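Local coordinates for protein octaprenyl Pyrophosphate Synthase (Helicobacter pylori, PDB 3TC1) that probably elongates allylic prenyl diphosphates with isopentenyl diphosphate in a magnesium-dependent head-to-tail condensation to give the C40 octaprenyl diphosphate, at residues S218-G223 with S246-D251; S150-Y155 with T225-L230; L46-T51 with L178-K183. All coordinates share one frame; numbering follows the deposited sequence.

Interaction 1. Residues S218-G223 with S246-D251; sequences SDFKEG and SYFKQD
Residues 218-221 have helical backbone angles but lack regular helical bonding, and a type II beta turn from Tyr247 to Gln250 comes up against them, with the CA atoms of Lys221 and Lys249 4.0 Å apart. At the junction Lys249 N donates to Phe220 O over 3.2 Å, bent to 141° and arriving from above the carbonyl plane. Gly223 N shares that acceptor, so two donors grip it. Lys249 CA also makes a C-H...O contact of 3.2 Å with Lys221 O.

Next to this backbone junction, Phe248 turns its edge to the face of Phe220 in an offset edge-to-face pair, centroids 5.7 Å apart and planes at 76°. Farther along the Phe248 rim, CE1 meets Gly223 O at 3.3 Å, while Lys249 CG covers one face of the ring near its margin. On the outer side Lys221 and Asp251 run alongside each other, Lys221 CD 3.3 Å from Asp251 CG; the bend at chi3 (63°) brings Lys221 NZ to a water that accepts from it and donates to Asp251 OD2.

Asp204 receives the N-H groups of Ser218 and Asp219, and Glu222, its side chain about 8 Å from a bound magnesium ion, touches Asp81. Both aspartates close DDxxD sequences, consistent with residues 218-223 forming part of the active-site rim of the all-helical polyprenyl synthase fold, with the Tyr247-Gln250 turn packed against them.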
# COMPACT_ATOMS: atom_id res chain seq x y z
N SER B 218 -5.39 24.67 7.32
CA SER B 218 -5.43 23.77 6.17
C SER B 218 -6.63 22.84 6.15
O SER B 218 -7.09 22.43 5.09
CB SER B 218 -4.16 22.90 6.14
OG SER B 218 -2.98 23.69 6.16
N ASP B 219 -7.14 22.50 7.33
CA ASP B 219 -8.24 21.53 7.44
C ASP B 219 -9.59 21.83 6.80
O ASP B 219 -10.01 21.10 5.90
CB ASP B 219 -8.43 21.14 8.91
CG ASP B 219 -7.20 20.46 9.50
OD1 ASP B 219 -6.36 19.94 8.72
OD2 ASP B 219 -7.06 20.45 10.75
N PHE B 220 -10.27 22.89 7.24
CA PHE B 220 -11.60 23.20 6.69
C PHE B 220 -11.52 23.47 5.18
O PHE B 220 -12.40 23.08 4.42
CB PHE B 220 -12.19 24.41 7.41
CG PHE B 220 -13.70 24.48 7.35
CD1 PHE B 220 -14.48 23.37 7.70
CD2 PHE B 220 -14.34 25.65 6.97
CE1 PHE B 220 -15.87 23.43 7.66
CE2 PHE B 220 -15.73 25.72 6.94
CZ PHE B 220 -16.50 24.61 7.28
N LYS B 221 -10.44 24.14 4.78
CA LYS B 221 -10.20 24.47 3.38
C LYS B 221 -10.12 23.19 2.54
O LYS B 221 -10.42 23.20 1.34
CB LYS B 221 -8.89 25.26 3.26
CG LYS B 221 -8.40 25.49 1.84
CD LYS B 221 -7.11 26.32 1.84
CE LYS B 221 -5.97 25.59 2.54
NZ LYS B 221 -4.74 26.42 2.62
N GLU B 222 -9.70 22.10 3.18
CA GLU B 222 -9.58 20.81 2.50
C GLU B 222 -10.79 19.91 2.70
O GLU B 222 -10.77 18.75 2.27
CB GLU B 222 -8.34 20.07 3.00
CG GLU B 222 -7.01 20.64 2.53
CD GLU B 222 -5.85 19.76 2.94
OE1 GLU B 222 -5.84 18.57 2.56
OE2 GLU B 222 -4.94 20.26 3.65
N GLY B 223 -11.83 20.41 3.35
CA GLY B 223 -13.03 19.61 3.54
C GLY B 223 -13.13 18.82 4.84
O GLY B 223 -14.08 18.06 5.03
N SER B 246 -21.11 27.67 3.99
CA SER B 246 -20.74 28.28 2.72
C SER B 246 -19.22 28.42 2.61
O SER B 246 -18.68 28.52 1.51
CB SER B 246 -21.37 29.67 2.58
OG SER B 246 -20.66 30.61 3.37
N TYR B 247 -18.52 28.45 3.74
CA TYR B 247 -17.07 28.58 3.70
C TYR B 247 -16.37 27.23 3.57
O TYR B 247 -15.14 27.17 3.46
CB TYR B 247 -16.55 29.32 4.95
CG TYR B 247 -17.03 30.75 5.05
CD1 TYR B 247 -17.41 31.47 3.91
CD2 TYR B 247 -17.10 31.39 6.29
CE1 TYR B 247 -17.85 32.79 4.00
CE2 TYR B 247 -17.53 32.72 6.39
CZ TYR B 247 -17.90 33.41 5.24
OH TYR B 247 -18.34 34.71 5.33
N PHE B 248 -17.14 26.15 3.58
CA PHE B 248 -16.59 24.81 3.45
C PHE B 248 -15.72 24.74 2.19
O PHE B 248 -16.15 25.15 1.11
CB PHE B 248 -17.73 23.78 3.37
CG PHE B 248 -17.27 22.35 3.29
CD1 PHE B 248 -16.64 21.75 4.37
CD2 PHE B 248 -17.46 21.61 2.13
CE1 PHE B 248 -16.22 20.42 4.31
CE2 PHE B 248 -17.04 20.27 2.05
CZ PHE B 248 -16.42 19.68 3.14
N LYS B 249 -14.50 24.23 2.35
CA LYS B 249 -13.54 24.09 1.25
C LYS B 249 -13.16 25.38 0.53
O LYS B 249 -12.55 25.34 -0.54
CB LYS B 249 -14.03 23.07 0.22
CG LYS B 249 -13.76 21.64 0.63
CD LYS B 249 -14.20 20.65 -0.44
CE LYS B 249 -13.88 19.22 0.00
NZ LYS B 249 -14.28 18.22 -1.02
N GLN B 250 -13.50 26.53 1.12
CA GLN B 250 -13.15 27.80 0.52
C GLN B 250 -11.79 28.24 1.07
O GLN B 250 -11.37 27.78 2.13
CB GLN B 250 -14.23 28.84 0.80
CG GLN B 250 -15.57 28.42 0.20
CD GLN B 250 -15.41 27.81 -1.18
OE1 GLN B 250 -14.82 28.42 -2.08
NE2 GLN B 250 -15.93 26.60 -1.36
N ASP B 251 -11.11 29.14 0.36
CA ASP B 251 -9.77 29.55 0.75
C ASP B 251 -9.53 31.05 0.65
O ASP B 251 -9.31 31.58 -0.44
CB ASP B 251 -8.77 28.77 -0.12
CG ASP B 251 -7.32 29.15 0.13
OD1 ASP B 251 -7.00 29.66 1.22
OD2 ASP B 251 -6.49 28.90 -0.77
O HOH W 1 -4.26 27.81 -0.17

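Interaction 2. Residues S150-Y155 with T225-L230; sequences SDKQKY and TTLPYL
The tight part of this contact is built round Tyr155, whose CG lies anti to the backbone N (chi1 169°) and whose ring reaches across to the start of helix 227-233. Leu227 N sits over one face of the ring, 3.4 Å from Tyr155 CZ, and Thr226 CA approaches Tyr155 CE1 at 3.6 Å. The side chain of Leu227 crosses the tyrosine at about a right angle, its CB 3.8 Å from Tyr155 CE2. Nearer the ring's root, Leu230 crosses obliquely and sets its CD1 methyl 3.5 Å from Tyr155 CG. No hydrogen bond joins the two segments; the fit rests on van der Waals contact, including a backbone N over the ring face. The phenol OH is satisfied by a hydrogen bond to Asp201.

Toward solvent the packing thins. The other methyl of Leu230, CD2, rests 3.8 Å from the CA of the exposed Ser150. Lys152 and Leu230 slide past each other in opposite directions, with CG of the lysine 3.8 Å from CB of the leucine; beyond a bend at chi3 the amine pairs with Glu234 in a salt bridge. At this margin Asp151 N-caps helix 152-177: Gln153 N donates to Asp151 OD1, 2.9 Å and 132°, from above the carboxylate plane.

Two helix N-termini meet, with Asp151 and Thr226 in their N-cap positions, though the Thr226 side chain makes no capping bond. Magnesium lies about 7 Å from the Thr226 side chain, and Asp201 belongs to the second DDxxD motif, which binds magnesium-diphosphate in trans-prenyltransferases, so Tyr155 and Thr226 are probably second-shell.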
# COMPACT_ATOMS: atom_id res chain seq x y z
N SER B 150 -21.66 17.57 10.36
CA SER B 150 -22.00 18.01 11.71
C SER B 150 -22.14 16.83 12.67
O SER B 150 -22.43 17.01 13.85
CB SER B 150 -23.31 18.80 11.69
OG SER B 150 -24.40 17.94 11.43
N ASP B 151 -21.94 15.61 12.16
CA ASP B 151 -22.05 14.41 12.98
C ASP B 151 -20.71 14.14 13.65
O ASP B 151 -19.77 13.66 13.01
CB ASP B 151 -22.43 13.20 12.12
CG ASP B 151 -22.73 11.95 12.95
OD1 ASP B 151 -22.26 11.86 14.10
OD2 ASP B 151 -23.44 11.05 12.44
N LYS B 152 -20.62 14.47 14.94
CA LYS B 152 -19.38 14.26 15.67
C LYS B 152 -18.94 12.80 15.75
O LYS B 152 -17.75 12.52 15.85
CB LYS B 152 -19.48 14.84 17.09
CG LYS B 152 -19.34 16.35 17.15
CD LYS B 152 -19.17 16.86 18.58
CE LYS B 152 -20.43 16.66 19.40
NZ LYS B 152 -20.34 17.35 20.72
N GLN B 153 -19.90 11.88 15.72
CA GLN B 153 -19.54 10.47 15.81
C GLN B 153 -18.70 10.01 14.62
O GLN B 153 -17.83 9.14 14.77
CB GLN B 153 -20.79 9.60 15.94
CG GLN B 153 -21.63 9.91 17.18
CD GLN B 153 -20.80 9.99 18.46
OE1 GLN B 153 -20.91 10.96 19.22
NE2 GLN B 153 -19.98 8.98 18.70
N LYS B 154 -18.94 10.59 13.45
CA LYS B 154 -18.18 10.21 12.27
C LYS B 154 -16.75 10.71 12.42
O LYS B 154 -15.80 10.03 12.02
CB LYS B 154 -18.81 10.80 11.01
CG LYS B 154 -20.23 10.32 10.75
CD LYS B 154 -20.77 10.89 9.45
CE LYS B 154 -22.23 10.50 9.25
NZ LYS B 154 -22.80 11.12 8.02
N TYR B 155 -16.61 11.89 13.00
CA TYR B 155 -15.31 12.51 13.24
C TYR B 155 -14.50 11.63 14.19
O TYR B 155 -13.33 11.33 13.92
CB TYR B 155 -15.51 13.90 13.87
CG TYR B 155 -14.25 14.53 14.40
CD1 TYR B 155 -13.30 15.08 13.54
CD2 TYR B 155 -14.00 14.57 15.77
CE1 TYR B 155 -12.13 15.66 14.04
CE2 TYR B 155 -12.83 15.13 16.28
CZ TYR B 155 -11.90 15.67 15.41
OH TYR B 155 -10.75 16.22 15.91
N THR B 225 -14.04 18.66 8.58
CA THR B 225 -14.74 19.39 9.64
C THR B 225 -14.25 18.84 10.97
O THR B 225 -14.84 17.91 11.54
CB THR B 225 -16.27 19.20 9.55
OG1 THR B 225 -16.72 19.51 8.22
CG2 THR B 225 -16.97 20.15 10.52
N THR B 226 -13.16 19.42 11.47
CA THR B 226 -12.53 18.98 12.71
C THR B 226 -13.31 19.42 13.96
O THR B 226 -14.25 20.20 13.86
CB THR B 226 -11.08 19.50 12.80
OG1 THR B 226 -11.07 20.93 12.72
CG2 THR B 226 -10.26 18.95 11.63
N LEU B 227 -12.90 18.91 15.12
CA LEU B 227 -13.59 19.23 16.37
C LEU B 227 -13.92 20.71 16.59
O LEU B 227 -15.04 21.04 16.94
CB LEU B 227 -12.79 18.69 17.57
CG LEU B 227 -13.56 18.69 18.91
CD1 LEU B 227 -14.90 17.98 18.73
CD2 LEU B 227 -12.73 18.00 19.99
N PRO B 228 -12.94 21.61 16.39
CA PRO B 228 -13.25 23.03 16.59
C PRO B 228 -14.49 23.47 15.79
O PRO B 228 -15.35 24.18 16.30
CB PRO B 228 -11.99 23.73 16.10
CG PRO B 228 -10.91 22.75 16.44
CD PRO B 228 -11.53 21.43 16.02
N TYR B 229 -14.56 23.04 14.53
CA TYR B 229 -15.68 23.39 13.66
C TYR B 229 -16.97 22.73 14.10
O TYR B 229 -18.05 23.31 13.99
CB TYR B 229 -15.34 23.01 12.21
CG TYR B 229 -14.22 23.86 11.64
CD1 TYR B 229 -14.49 25.10 11.06
CD2 TYR B 229 -12.89 23.44 11.73
CE1 TYR B 229 -13.46 25.91 10.58
CE2 TYR B 229 -11.85 24.25 11.25
CZ TYR B 229 -12.14 25.48 10.68
OH TYR B 229 -11.12 26.26 10.19
N LEU B 230 -16.86 21.50 14.59
CA LEU B 230 -18.03 20.77 15.07
C LEU B 230 -18.60 21.46 16.32
O LEU B 230 -19.81 21.69 16.41
CB LEU B 230 -17.64 19.32 15.41
CG LEU B 230 -17.31 18.49 14.16
CD1 LEU B 230 -16.48 17.27 14.53
CD2 LEU B 230 -18.63 18.10 13.48

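Interaction 3. Residues L46-T51 with L178-K183; sequences LLNEKT and LNKDAK
Apolar contact centres on Leu178, the first residue past helix 152-177 to leave helical angles. Its CG lies anti to the carbonyl carbon (chi1 -56°) and chi2 is extended (-177°), which together set the CD1 methyl 3.7 Å from Leu46 O, 3.9 Å from Leu46 CB and 3.8 Å from Leu47 CD2. Leu47 starts off away from the other segment, but its end returns and crosses Leu178 obliquely. Leu46, the buried member, packs against Leu171 and Met174, while Leu47 and Leu178 both touch helix 53-80.

Polar approaches are looser. The chain of Lys180, bent at chi3 and chi4, passes the carbonyl oxygen of Leu46, with Lys180 NZ 3.5 Å from Leu46 O. Its tip also faces that of Asn48, Asn48 OD1 to Lys180 NZ 4.0 Å. No hydrogen bond links the segments. The surface contact buries 230 Å².

Local hydrogen bonds, some to flanking residues, shape each segment. A type I beta turn from Asn48 to Thr51 is braced where Asn48 N donates to Thr51 OG1, 3.0 Å at 145°. Asn179, with positive phi, is the C-prime residue of a Schellman motif in which Lys180 N bonds to Ala175 O. Asp181 OD1 caps Ile184 N. Schellman motif and N-cap form the reversal between helices 152-177 and 182-205, a helical hairpin of the all-alpha synthase fold, packed on the loop between helices 38-44 and 53-80.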
# COMPACT_ATOMS: atom_id res chain seq x y z
N LEU B 46 9.31 2.06 26.79
CA LEU B 46 8.98 0.84 27.52
C LEU B 46 10.20 -0.01 27.83
O LEU B 46 10.14 -0.93 28.65
CB LEU B 46 7.95 0.00 26.75
CG LEU B 46 6.49 0.47 26.87
CD1 LEU B 46 6.35 1.87 26.28
CD2 LEU B 46 5.58 -0.51 26.15
N LEU B 47 11.32 0.29 27.17
CA LEU B 47 12.55 -0.45 27.38
C LEU B 47 13.08 -0.29 28.80
O LEU B 47 12.91 0.76 29.42
CB LEU B 47 13.62 -0.01 26.38
CG LEU B 47 13.41 -0.42 24.92
CD1 LEU B 47 14.40 0.32 24.03
CD2 LEU B 47 13.58 -1.93 24.79
N ASN B 48 13.71 -1.35 29.32
CA ASN B 48 14.30 -1.34 30.66
C ASN B 48 15.79 -1.07 30.54
O ASN B 48 16.39 -1.26 29.48
CB ASN B 48 14.13 -2.69 31.36
CG ASN B 48 12.72 -2.93 31.85
OD1 ASN B 48 12.10 -2.04 32.42
ND2 ASN B 48 12.22 -4.14 31.65
N GLU B 49 16.39 -0.64 31.64
CA GLU B 49 17.82 -0.38 31.67
C GLU B 49 18.57 -1.65 31.27
O GLU B 49 19.52 -1.60 30.49
CB GLU B 49 18.27 0.03 33.09
CG GLU B 49 19.78 0.19 33.24
CD GLU B 49 20.20 0.57 34.65
OE1 GLU B 49 20.48 -0.33 35.47
OE2 GLU B 49 20.24 1.78 34.95
N LYS B 50 18.11 -2.78 31.80
CA LYS B 50 18.73 -4.08 31.56
C LYS B 50 18.20 -4.93 30.41
O LYS B 50 18.40 -6.15 30.41
CB LYS B 50 18.66 -4.92 32.83
CG LYS B 50 19.31 -4.28 34.03
CD LYS B 50 18.83 -4.94 35.30
CE LYS B 50 18.72 -3.91 36.41
NZ LYS B 50 18.23 -4.50 37.67
N THR B 51 17.54 -4.32 29.44
CA THR B 51 17.03 -5.12 28.32
C THR B 51 18.22 -5.74 27.60
O THR B 51 19.15 -5.03 27.23
CB THR B 51 16.22 -4.24 27.34
OG1 THR B 51 15.10 -3.66 28.03
CG2 THR B 51 15.71 -5.09 26.18
N LEU B 178 8.23 -6.95 24.81
CA LEU B 178 8.97 -6.82 26.06
C LEU B 178 8.32 -7.52 27.24
O LEU B 178 8.71 -7.32 28.39
CB LEU B 178 9.18 -5.34 26.38
CG LEU B 178 9.87 -4.55 25.27
CD1 LEU B 178 10.08 -3.12 25.71
CD2 LEU B 178 11.20 -5.21 24.91
N ASN B 179 7.31 -8.33 26.95
CA ASN B 179 6.59 -9.06 27.98
C ASN B 179 6.04 -8.18 29.11
O ASN B 179 6.23 -8.47 30.28
CB ASN B 179 7.49 -10.17 28.55
CG ASN B 179 6.71 -11.19 29.35
OD1 ASN B 179 5.69 -11.71 28.89
ND2 ASN B 179 7.19 -11.50 30.56
N LYS B 180 5.46 -7.07 28.78
CA LYS B 180 4.79 -6.17 29.65
C LYS B 180 3.29 -6.20 29.51
O LYS B 180 2.87 -6.73 28.66
CB LYS B 180 5.33 -4.75 29.51
CG LYS B 180 6.71 -4.61 29.88
CD LYS B 180 7.22 -3.38 29.50
CE LYS B 180 7.05 -2.43 30.47
NZ LYS B 180 8.24 -2.27 31.26
N ASP B 181 2.53 -5.53 30.32
CA ASP B 181 1.09 -5.66 30.29
C ASP B 181 0.55 -4.87 29.16
O ASP B 181 0.50 -3.77 29.20
CB ASP B 181 0.58 -5.08 31.55
CG ASP B 181 -0.91 -5.13 31.74
OD1 ASP B 181 -1.67 -5.00 30.88
OD2 ASP B 181 -1.31 -5.28 32.83
N ALA B 182 0.15 -5.60 28.18
CA ALA B 182 -0.23 -5.12 26.93
C ALA B 182 -1.47 -4.27 27.05
O ALA B 182 -1.59 -3.37 26.37
CB ALA B 182 -0.37 -6.13 26.01
N LYS B 183 -2.35 -4.62 27.94
CA LYS B 183 -3.60 -3.87 28.16
C LYS B 183 -3.36 -2.46 28.66
O LYS B 183 -3.96 -1.50 28.19
CB LYS B 183 -4.53 -4.62 29.14
CG LYS B 183 -5.89 -3.90 29.31
CD LYS B 183 -6.76 -4.51 30.39
CE LYS B 183 -6.10 -4.44 31.80
NZ LYS B 183 -5.94 -3.06 32.35

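How the interactions relate
Interactions 1 and 2 form one neighbourhood, their centres about 14 Å apart. The ring of Phe220 in interaction 1 stacks with that of Tyr229 in interaction 2. In addition, Phe220 CB packs 3.4 Å from Tyr229 CZ, and Asp219 OD2 meets Thr226 CG2 at 3.6 Å. Both lie near the bound magnesium ion, which is about 8 Å from the side chain of Glu222 and about 7 Å from that of Thr226. Interaction 3 lies on the opposite side of the chain's centre, its own centre about 44 Å from that of interaction 1 and about 37 Å from that of interaction 2. Helix 182-205 spans this gap, starting in interaction 3 and carrying Asp201 and Asp204 to the other two.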